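Local coordinates for probable oxidoreductase (Mycobacterium abscessus, PDB 4EYE), which probably acts as an oxidoreductase of the medium-chain dehydrogenase/reductase superfamily, in the quinone oxidoreductase (zeta-crystallin) branch, at residues A142-M147 against R310-A315; A150-G155 against A291-E296; I177-G182 against A299-L304. All coordinates share one frame; numbering follows the deposited sequence.

In the fold
The three contacts join helices 143-154, 171-182 and 293-306 and the chain leading into strand 313-318. Contacts 1 and 2 use the two ends of helix 143-154, with centres about 16 Å apart. Contacts 2 and 3 share helix 293-306, and their centres are about 12 Å apart. Contact 3 lies closest to contact 1, about 11 Å between centres. Gln178 of contact 3 links them: its OE1 is 2.6 Å from Tyr144 OH, and its NE2 is 3.0 Å from Arg310 O. Tyr151, on the 150-155 segment, packs its CD2 3.5 Å from Ile179 CG2. Contacts 2 and 3 are nested inside the loop closed by contact 1.

Contact 1. Residues A142-M147 against R310-A315; sequences ANYHTM and RPPVSA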
loop_
_atom_site.group_PDB
_atom_site.type_symbol
_atom_site.label_atom_id
_atom_site.label_comp_id
_atom_site.label_asym_id
_atom_site.label_seq_id
_atom_site.Cartn_x
_atom_site.Cartn_y
_atom_site.Cartn_z
ATOM N N ALA A 142 1.625 1.536 3.745
ATOM C CA ALA A 142 0.630 2.260 2.932
ATOM C C ALA A 142 -0.525 1.337 2.575
ATOM O O ALA A 142 -1.699 1.681 2.871
ATOM C CB ALA A 142 1.232 2.877 1.677
ATOM N N ASN A 143 -0.226 0.176 2.006
ATOM C CA ASN A 143 -1.289 -0.610 1.415
ATOM C C ASN A 143 -2.308 -1.251 2.389
ATOM O O ASN A 143 -3.520 -1.247 2.119
ATOM C CB ASN A 143 -0.759 -1.676 0.434
ATOM C CG ASN A 143 0.051 -1.072 -0.734
ATOM O OD1 ASN A 143 -0.064 0.108 -1.012
ATOM N ND2 ASN A 143 0.891 -1.902 -1.404
ATOM N N TYR A 144 -1.826 -1.775 3.508
ATOM C CA TYR A 144 -2.683 -2.515 4.444
ATOM C C TYR A 144 -3.469 -1.591 5.344
ATOM O O TYR A 144 -4.653 -1.887 5.639
ATOM C CB TYR A 144 -1.886 -3.622 5.200
ATOM C CG TYR A 144 -1.513 -4.790 4.267
ATOM C CD1 TYR A 144 -0.563 -4.637 3.243
ATOM C CD2 TYR A 144 -2.151 -6.019 4.364
ATOM C CE1 TYR A 144 -0.230 -5.664 2.398
ATOM C CE2 TYR A 144 -1.843 -7.055 3.496
ATOM C CZ TYR A 144 -0.865 -6.897 2.529
ATOM O OH TYR A 144 -0.582 -7.953 1.656
ATOM N N HIS A 145 -2.859 -0.489 5.796
ATOM C CA HIS A 145 -3.599 0.476 6.592
ATOM C C HIS A 145 -4.662 1.135 5.773
ATOM O O HIS A 145 -5.745 1.363 6.269
ATOM C CB HIS A 145 -2.681 1.567 7.200
ATOM C CG HIS A 145 -1.943 1.112 8.390
ATOM N ND1 HIS A 145 -2.377 1.343 9.640
ATOM C CD2 HIS A 145 -0.768 0.362 8.512
ATOM C CE1 HIS A 145 -1.540 0.767 10.493
ATOM N NE2 HIS A 145 -0.565 0.174 9.804
ATOM N N THR A 146 -4.367 1.430 4.501
ATOM C CA THR A 146 -5.361 1.980 3.596
ATOM C C THR A 146 -6.581 1.056 3.448
ATOM O O THR A 146 -7.719 1.504 3.553
ATOM C CB THR A 146 -4.767 2.255 2.203
ATOM O OG1 THR A 146 -3.710 3.194 2.326
ATOM C CG2 THR A 146 -5.815 2.812 1.252
ATOM N N MET A 147 -6.314 -0.221 3.218
ATOM C CA MET A 147 -7.366 -1.193 2.993
ATOM C C MET A 147 -8.097 -1.594 4.277
ATOM O O MET A 147 -9.303 -1.786 4.220
ATOM C CB MET A 147 -6.887 -2.399 2.161
ATOM C CG MET A 147 -6.636 -2.092 0.660
ATOM S SD MET A 147 -8.032 -1.225 -0.161
ATOM C CE MET A 147 -9.414 -2.281 0.281
ATOM N N ARG A 310 0.253 -12.910 5.980
ATOM C CA ARG A 310 1.612 -12.555 5.651
ATOM C C ARG A 310 1.608 -11.791 4.318
ATOM O O ARG A 310 1.329 -12.382 3.262
ATOM C CB ARG A 310 2.502 -13.826 5.525
ATOM C CG ARG A 310 2.669 -14.629 6.790
ATOM C CD ARG A 310 3.454 -13.870 7.864
ATOM N NE ARG A 310 3.572 -14.674 9.062
ATOM C CZ ARG A 310 2.677 -14.722 10.044
ATOM N NH1 ARG A 310 1.554 -13.985 10.002
ATOM N NH2 ARG A 310 2.880 -15.538 11.085
ATOM N N PRO A 311 1.846 -10.500 4.351
ATOM C CA PRO A 311 1.953 -9.739 3.107
ATOM C C PRO A 311 2.977 -10.311 2.146
ATOM O O PRO A 311 4.156 -10.466 2.521
ATOM C CB PRO A 311 2.404 -8.348 3.587
ATOM C CG PRO A 311 1.905 -8.250 4.985
ATOM C CD PRO A 311 2.064 -9.644 5.543
ATOM N N PRO A 312 2.553 -10.653 0.917
ATOM C CA PRO A 312 3.525 -11.147 -0.092
ATOM C C PRO A 312 4.514 -10.082 -0.545
ATOM O O PRO A 312 4.116 -8.976 -0.889
ATOM C CB PRO A 312 2.657 -11.616 -1.265
ATOM C CG PRO A 312 1.248 -11.602 -0.778
ATOM C CD PRO A 312 1.162 -10.715 0.448
ATOM N N VAL A 313 5.788 -10.419 -0.504
ATOM C CA VAL A 313 6.836 -9.578 -0.998
ATOM C C VAL A 313 7.535 -10.289 -2.155
ATOM O O VAL A 313 8.156 -11.332 -1.958
ATOM C CB VAL A 313 7.876 -9.229 0.088
ATOM C CG1 VAL A 313 8.942 -8.308 -0.520
ATOM C CG2 VAL A 313 7.185 -8.521 1.266
ATOM N N SER A 314 7.395 -9.732 -3.361
ATOM C CA SER A 314 7.776 -10.473 -4.570
ATOM C C SER A 314 9.239 -10.186 -4.969
ATOM O O SER A 314 9.873 -11.011 -5.638
ATOM C CB SER A 314 6.823 -10.139 -5.707
ATOM O OG SER A 314 6.819 -8.732 -5.990
ATOM N N ALA A 315 9.776 -9.050 -4.524
ATOM C CA ALA A 315 11.111 -8.641 -4.844
ATOM C C ALA A 315 11.733 -7.809 -3.706
ATOM O O ALA A 315 11.070 -6.928 -3.134
ATOM C CB ALA A 315 11.117 -7.810 -6.115
HETATM O O HOH W 1 1.885 -7.176 -0.125
#
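Tyr144 reaches from helix 143-154 to the two consecutive prolines, Pro311 and Pro312, that lead into strand 313-318. Its CB points toward them. The ring leaves CB with CG anti to the carbonyl carbon, chi1 -71°, and this sends the hydroxyl end out toward the Pro-Pro segment. The contact starts at the far half of the ring. Tyr144 CE1 is 3.9 Å from Pro311 CB. Tyr144 CZ is closer to Pro311 CB, at 3.7 Å. Pro311 CG sits over one ring face, offset toward the rim. Pro311 CG is 4.2 Å from the centroid of the Tyr144 ring and 21° off its normal, a CH-pi contact.

This packing joins two parts of the medium-chain dehydrogenase/reductase fold. Helix 143-154 precedes the parallel Rossmann sheet in the chain. Strand 313-318 comes after it and belongs to the other, mixed sheet, where it runs parallel to strand 337-341. The chain thus returns from the nucleotide-binding type of fold past the face of Tyr144.

At the tip, the hydroxyl touches carbons and polar partners alike. Tyr144 OH lies 3.4 Å from Pro311 CA and 3.5 Å from Pro312 CD. A water in the plane of the ring, at its edge, donates to Tyr144 OH over 3.1 Å. The same water donates to Pro312 O over 3.0 Å and so ties the ring tip to the proline backbone. Tyr144 OH is also hydrogen-bonded to Gln178 OE1, while Gln178 NE2 bonds Arg310 O. The buried hydroxyl therefore has two polar partners in addition to its carbon contacts. Pro311 is backed by Ala139 and Leu140 of helix 134-140, and Pro312 touches Thr174 on helix 171-182.

Contact 2. Residues A150-G155 against A291-E296; sequences AYARRG and ADYLYE
Tyr293 points its hydroxyl end at Ala152 and Arg153, near the end of helix 143-154. CG of Tyr293 stands anti to the backbone N, chi1 -172°, and the ring extends from helix 293-306 across to the other helix. Its OH meets carbon here: Arg153 CB at 3.4 Å and Ala152 CB at 3.7 Å. Arg153 CB also lies 3.9 Å from Tyr293 CZ, and it stands obliquely to the ring.

Beyond CB, the Arg153 chain turns. It bends at chi2, 80°, and carries the guanidinium on along the ring, to the half nearer the Tyr293 backbone. The guanidinium and ring planes are 68° apart, so the two groups do not stack. The nearest approach there is Arg153 NH1 to Tyr293 CD1, 4.1 Å. Arg153 CZ is 5.5 Å from the ring centroid, a long cation-pi geometry and at most a weak attraction. Glu296 also points toward the 150-155 segment, but its OE2 stays 5.6 Å from Arg153 NH1.

Residues 150-154 form a wider pi-type turn, in which Gly155 N bonds Ala150 O. Trp283 and Phe286 of helix 283-289 pack on Tyr293 and Arg153 respectively. The contact joins helix 143-154, which precedes the parallel Rossmann sheet in the chain, to helix 293-306, which follows it.

No hydrogen bond spans the two segments. The join rests mainly on van der Waals contact round the Tyr293 hydroxyl end. Charge probably adds little, since the guanidinium is far from the ring centroid and from the Glu296 carboxylate.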
loop_
_atom_site.group_PDB
_atom_site.type_symbol
_atom_site.label_atom_id
_atom_site.label_comp_id
_atom_site.label_asym_id
_atom_site.label_seq_id
_atom_site.Cartn_x
_atom_site.Cartn_y
_atom_site.Cartn_z
ATOM N N ALA A 150 -10.363 1.344 4.569
ATOM C CA ALA A 150 -11.393 1.242 3.527
ATOM C C ALA A 150 -12.485 0.270 3.914
ATOM O O ALA A 150 -13.686 0.540 3.726
ATOM C CB ALA A 150 -10.790 0.779 2.169
ATOM N N TYR A 151 -12.068 -0.893 4.380
ATOM C CA TYR A 151 -13.026 -1.931 4.776
ATOM C C TYR A 151 -13.751 -1.666 6.095
ATOM O O TYR A 151 -15.008 -1.726 6.181
ATOM C CB TYR A 151 -12.304 -3.263 4.876
ATOM C CG TYR A 151 -11.963 -3.911 3.557
ATOM C CD1 TYR A 151 -12.774 -3.784 2.453
ATOM C CD2 TYR A 151 -10.825 -4.713 3.443
ATOM C CE1 TYR A 151 -12.473 -4.442 1.260
ATOM C CE2 TYR A 151 -10.506 -5.330 2.262
ATOM C CZ TYR A 151 -11.307 -5.221 1.179
ATOM O OH TYR A 151 -10.965 -5.929 0.021
ATOM N N ALA A 152 -12.999 -1.317 7.119
ATOM C CA ALA A 152 -13.570 -1.212 8.457
ATOM C C ALA A 152 -14.339 0.076 8.636
ATOM O O ALA A 152 -15.417 0.056 9.215
ATOM C CB ALA A 152 -12.484 -1.320 9.488
ATOM N N ARG A 153 -13.808 1.199 8.164
ATOM C CA ARG A 153 -14.407 2.482 8.434
ATOM C C ARG A 153 -15.310 2.971 7.309
ATOM O O ARG A 153 -16.430 3.406 7.548
ATOM C CB ARG A 153 -13.332 3.524 8.724
ATOM C CG ARG A 153 -13.866 4.917 9.023
ATOM C CD ARG A 153 -14.367 5.059 10.455
ATOM N NE ARG A 153 -14.570 6.477 10.773
ATOM C CZ ARG A 153 -14.376 7.025 11.958
ATOM N NH1 ARG A 153 -13.917 6.304 12.987
ATOM N NH2 ARG A 153 -14.599 8.306 12.123
ATOM N N ARG A 154 -14.840 2.885 6.074
ATOM C CA ARG A 154 -15.564 3.499 4.971
ATOM C C ARG A 154 -16.654 2.613 4.417
ATOM O O ARG A 154 -17.810 3.043 4.282
ATOM C CB ARG A 154 -14.608 3.891 3.856
ATOM C CG ARG A 154 -13.632 4.980 4.242
ATOM C CD ARG A 154 -14.286 6.318 4.589
ATOM N NE ARG A 154 -14.933 6.890 3.441
ATOM C CZ ARG A 154 -16.219 7.241 3.363
ATOM N NH1 ARG A 154 -17.016 7.184 4.408
ATOM N NH2 ARG A 154 -16.685 7.699 2.198
ATOM N N GLY A 155 -16.291 1.375 4.087
ATOM C CA GLY A 155 -17.218 0.468 3.414
ATOM C C GLY A 155 -17.995 -0.466 4.338
ATOM O O GLY A 155 -18.961 -1.105 3.894
ATOM N N ALA A 291 -5.908 11.296 13.727
ATOM C CA ALA A 291 -4.642 10.601 13.883
ATOM C C ALA A 291 -4.771 9.352 14.796
ATOM O O ALA A 291 -4.115 8.350 14.547
ATOM C CB ALA A 291 -3.532 11.548 14.360
ATOM N N ASP A 292 -5.643 9.387 15.793
ATOM C CA ASP A 292 -5.832 8.251 16.692
ATOM C C ASP A 292 -6.464 7.015 16.052
ATOM O O ASP A 292 -6.335 5.941 16.593
ATOM C CB ASP A 292 -6.655 8.642 17.910
ATOM C CG ASP A 292 -5.972 9.709 18.742
ATOM O OD1 ASP A 292 -4.796 10.020 18.473
ATOM O OD2 ASP A 292 -6.604 10.226 19.668
ATOM N N TYR A 293 -7.088 7.157 14.882
ATOM C CA TYR A 293 -7.614 5.983 14.190
ATOM C C TYR A 293 -6.473 5.028 13.837
ATOM O O TYR A 293 -6.667 3.802 13.780
ATOM C CB TYR A 293 -8.455 6.345 12.989
ATOM C CG TYR A 293 -9.154 5.141 12.383
ATOM C CD1 TYR A 293 -10.197 4.492 13.056
ATOM C CD2 TYR A 293 -8.781 4.657 11.148
ATOM C CE1 TYR A 293 -10.836 3.403 12.481
ATOM C CE2 TYR A 293 -9.410 3.569 10.573
ATOM C CZ TYR A 293 -10.450 2.952 11.243
ATOM O OH TYR A 293 -11.062 1.842 10.672
ATOM N N LEU A 294 -5.280 5.590 13.644
ATOM C CA LEU A 294 -4.106 4.799 13.364
ATOM C C LEU A 294 -3.848 3.695 14.398
ATOM O O LEU A 294 -3.380 2.634 14.039
ATOM C CB LEU A 294 -2.886 5.703 13.253
ATOM C CG LEU A 294 -1.623 5.116 12.628
ATOM C CD1 LEU A 294 -1.815 4.625 11.170
ATOM C CD2 LEU A 294 -0.589 6.236 12.679
ATOM N N TYR A 295 -4.167 3.940 15.672
ATOM C CA TYR A 295 -4.010 2.906 16.681
ATOM C C TYR A 295 -4.938 1.732 16.403
ATOM O O TYR A 295 -4.555 0.581 16.626
ATOM C CB TYR A 295 -4.343 3.373 18.104
ATOM C CG TYR A 295 -3.667 4.612 18.645
ATOM C CD1 TYR A 295 -2.356 4.971 18.312
ATOM C CD2 TYR A 295 -4.382 5.456 19.515
ATOM C CE1 TYR A 295 -1.782 6.126 18.850
ATOM C CE2 TYR A 295 -3.814 6.590 20.049
ATOM C CZ TYR A 295 -2.518 6.917 19.733
ATOM O OH TYR A 295 -1.999 8.080 20.311
ATOM N N GLU A 296 -6.134 2.039 15.925
ATOM C CA GLU A 296 -7.127 1.016 15.586
ATOM C C GLU A 296 -6.754 0.229 14.341
ATOM O O GLU A 296 -6.972 -0.953 14.301
ATOM C CB GLU A 296 -8.519 1.633 15.364
ATOM C CG GLU A 296 -9.595 0.573 15.383
ATOM C CD GLU A 296 -11.024 1.074 15.104
ATOM O OE1 GLU A 296 -11.736 0.341 14.348
ATOM O OE2 GLU A 296 -11.420 2.100 15.683
#

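Contact 3. Residues I177-G182 against A299-L304; sequences IQIAKG and AGLEKL
Ile179 and Leu304 face each other between helix 171-182 and helix 293-306, with Leu301 beside them. The segment axes cross at 80° and come no closer than 11.1 Å. At this steep crossing a few side chains bridge the gap, and no hydrogen bond joins the segments.

The buried side is built from branched aliphatic groups. Ile179 uses both of its branches. Its CG1 arm is anti to the carbonyl carbon, chi1 -63°, and carries Ile179 CD1 to within 3.9 Å of Leu301 CD2. The other branch, Ile179 CG2, meets Leu304 CD1 at 4.1 Å. The Ile179 and Leu304 side chains cross at about a right angle, whereas Ile179 and Leu301 meet at a slant. Leu301 does not start out toward the other helix, but its end swings over to meet Ile179. Met309, on the loop after helix 293-306, also touches Ile179 and Leu304.

The outer side has one methyl on backbone atoms; the inner side has side chain on side chain. The second methyl of Leu304, CD2, rests on the backbone of Gly182 at the end of helix 171-182, 3.7 Å from Gly182 O. Gly182 has no side chain, and here the two backbones draw nearest, 6.3 Å between Gly182 CA and Leu304 CA. Gly182 is exposed, so this edge of the packing borders solvent. Lys303 makes a salt bridge with Glu307, just past the end of its helix. Lys181 makes a salt bridge with Asp206.

Helix 171-182 follows strand 162-165 of the parallel sheet through a glycine-rich loop, as the first helix of a Rossmann fold does. Its other flank packs on strand 186-191 through Ala180 and on helix 197-203 through Ile177. Helix 143-154 lies alongside both partners, with Tyr151 against Ile179 and His145 against Leu301.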
loop_
_atom_site.group_PDB
_atom_site.type_symbol
_atom_site.label_atom_id
_atom_site.label_comp_id
_atom_site.label_asym_id
_atom_site.label_seq_id
_atom_site.Cartn_x
_atom_site.Cartn_y
_atom_site.Cartn_z
ATOM N N ILE A 177 -7.274 -8.186 -1.050
ATOM C CA ILE A 177 -7.594 -9.602 -0.980
ATOM C C ILE A 177 -7.365 -10.165 0.433
ATOM O O ILE A 177 -8.254 -10.820 0.996
ATOM C CB ILE A 177 -6.748 -10.463 -1.963
ATOM C CG1 ILE A 177 -7.060 -10.069 -3.415
ATOM C CG2 ILE A 177 -7.075 -11.972 -1.820
ATOM C CD1 ILE A 177 -6.110 -10.690 -4.414
ATOM N N GLN A 178 -6.162 -9.972 0.973
ATOM C CA GLN A 178 -5.795 -10.679 2.189
ATOM C C GLN A 178 -6.611 -10.144 3.358
ATOM O O GLN A 178 -7.071 -10.919 4.200
ATOM C CB GLN A 178 -4.304 -10.517 2.499
ATOM C CG GLN A 178 -3.372 -11.210 1.528
ATOM C CD GLN A 178 -1.984 -11.293 2.103
ATOM O OE1 GLN A 178 -1.379 -10.253 2.462
ATOM N NE2 GLN A 178 -1.484 -12.490 2.260
ATOM N N ILE A 179 -6.831 -8.843 3.401
ATOM C CA ILE A 179 -7.635 -8.285 4.460
ATOM C C ILE A 179 -9.124 -8.718 4.382
ATOM O O ILE A 179 -9.741 -8.989 5.407
ATOM C CB ILE A 179 -7.522 -6.768 4.562
ATOM C CG1 ILE A 179 -6.068 -6.386 4.914
ATOM C CG2 ILE A 179 -8.530 -6.236 5.617
ATOM C CD1 ILE A 179 -5.722 -4.918 4.861
ATOM N N ALA A 180 -9.687 -8.726 3.188
ATOM C CA ALA A 180 -11.077 -9.169 2.998
ATOM C C ALA A 180 -11.229 -10.638 3.456
ATOM O O ALA A 180 -12.175 -10.978 4.186
ATOM C CB ALA A 180 -11.492 -9.018 1.533
ATOM N N LYS A 181 -10.281 -11.482 3.072
ATOM C CA LYS A 181 -10.314 -12.907 3.472
ATOM C C LYS A 181 -10.172 -12.988 4.979
ATOM O O LYS A 181 -10.908 -13.711 5.643
ATOM C CB LYS A 181 -9.215 -13.719 2.783
ATOM C CG LYS A 181 -9.400 -13.934 1.300
ATOM C CD LYS A 181 -10.738 -14.563 0.923
ATOM C CE LYS A 181 -10.922 -15.994 1.423
ATOM N NZ LYS A 181 -12.383 -16.343 1.324
ATOM N N GLY A 182 -9.272 -12.166 5.515
ATOM C CA GLY A 182 -9.078 -12.075 6.947
ATOM C C GLY A 182 -10.337 -11.677 7.695
ATOM O O GLY A 182 -10.537 -12.111 8.816
ATOM N N ALA A 299 -3.829 -2.088 15.414
ATOM C CA ALA A 299 -4.359 -3.172 16.243
ATOM C C ALA A 299 -5.077 -4.239 15.382
ATOM O O ALA A 299 -4.859 -5.431 15.560
ATOM C CB ALA A 299 -5.246 -2.639 17.378
ATOM N N GLY A 300 -5.903 -3.789 14.433
ATOM C CA GLY A 300 -6.606 -4.676 13.508
ATOM C C GLY A 300 -5.647 -5.490 12.669
ATOM O O GLY A 300 -5.821 -6.720 12.483
ATOM N N LEU A 301 -4.601 -4.840 12.191
ATOM C CA LEU A 301 -3.603 -5.527 11.347
ATOM C C LEU A 301 -2.737 -6.496 12.161
ATOM O O LEU A 301 -2.423 -7.592 11.679
ATOM C CB LEU A 301 -2.742 -4.538 10.563
ATOM C CG LEU A 301 -3.477 -3.782 9.462
ATOM C CD1 LEU A 301 -2.540 -2.664 8.955
ATOM C CD2 LEU A 301 -4.005 -4.681 8.308
ATOM N N GLU A 302 -2.373 -6.098 13.363
ATOM C CA GLU A 302 -1.638 -6.974 14.276
ATOM C C GLU A 302 -2.424 -8.295 14.555
ATOM O O GLU A 302 -1.829 -9.337 14.646
ATOM C CB GLU A 302 -1.351 -6.276 15.618
ATOM C CG GLU A 302 -0.304 -5.173 15.528
ATOM C CD GLU A 302 -0.177 -4.319 16.793
ATOM O OE1 GLU A 302 -1.074 -4.290 17.662
ATOM O OE2 GLU A 302 0.863 -3.646 16.916
ATOM N N LYS A 303 -3.754 -8.189 14.674
ATOM C CA LYS A 303 -4.622 -9.326 14.874
ATOM C C LYS A 303 -4.671 -10.217 13.632
ATOM O O LYS A 303 -4.508 -11.449 13.738
ATOM C CB LYS A 303 -6.029 -8.859 15.256
ATOM C CG LYS A 303 -7.136 -9.933 15.202
ATOM C CD LYS A 303 -8.495 -9.355 15.610
ATOM C CE LYS A 303 -9.679 -9.942 14.819
ATOM N NZ LYS A 303 -10.107 -11.262 15.339
ATOM N N LEU A 304 -4.847 -9.606 12.461
ATOM C CA LEU A 304 -4.809 -10.355 11.195
ATOM C C LEU A 304 -3.483 -11.083 10.997
ATOM O O LEU A 304 -3.501 -12.232 10.585
ATOM C CB LEU A 304 -5.175 -9.470 9.989
ATOM C CG LEU A 304 -6.609 -8.913 10.026
ATOM C CD1 LEU A 304 -6.880 -7.833 8.987
ATOM C CD2 LEU A 304 -7.624 -10.031 9.868
#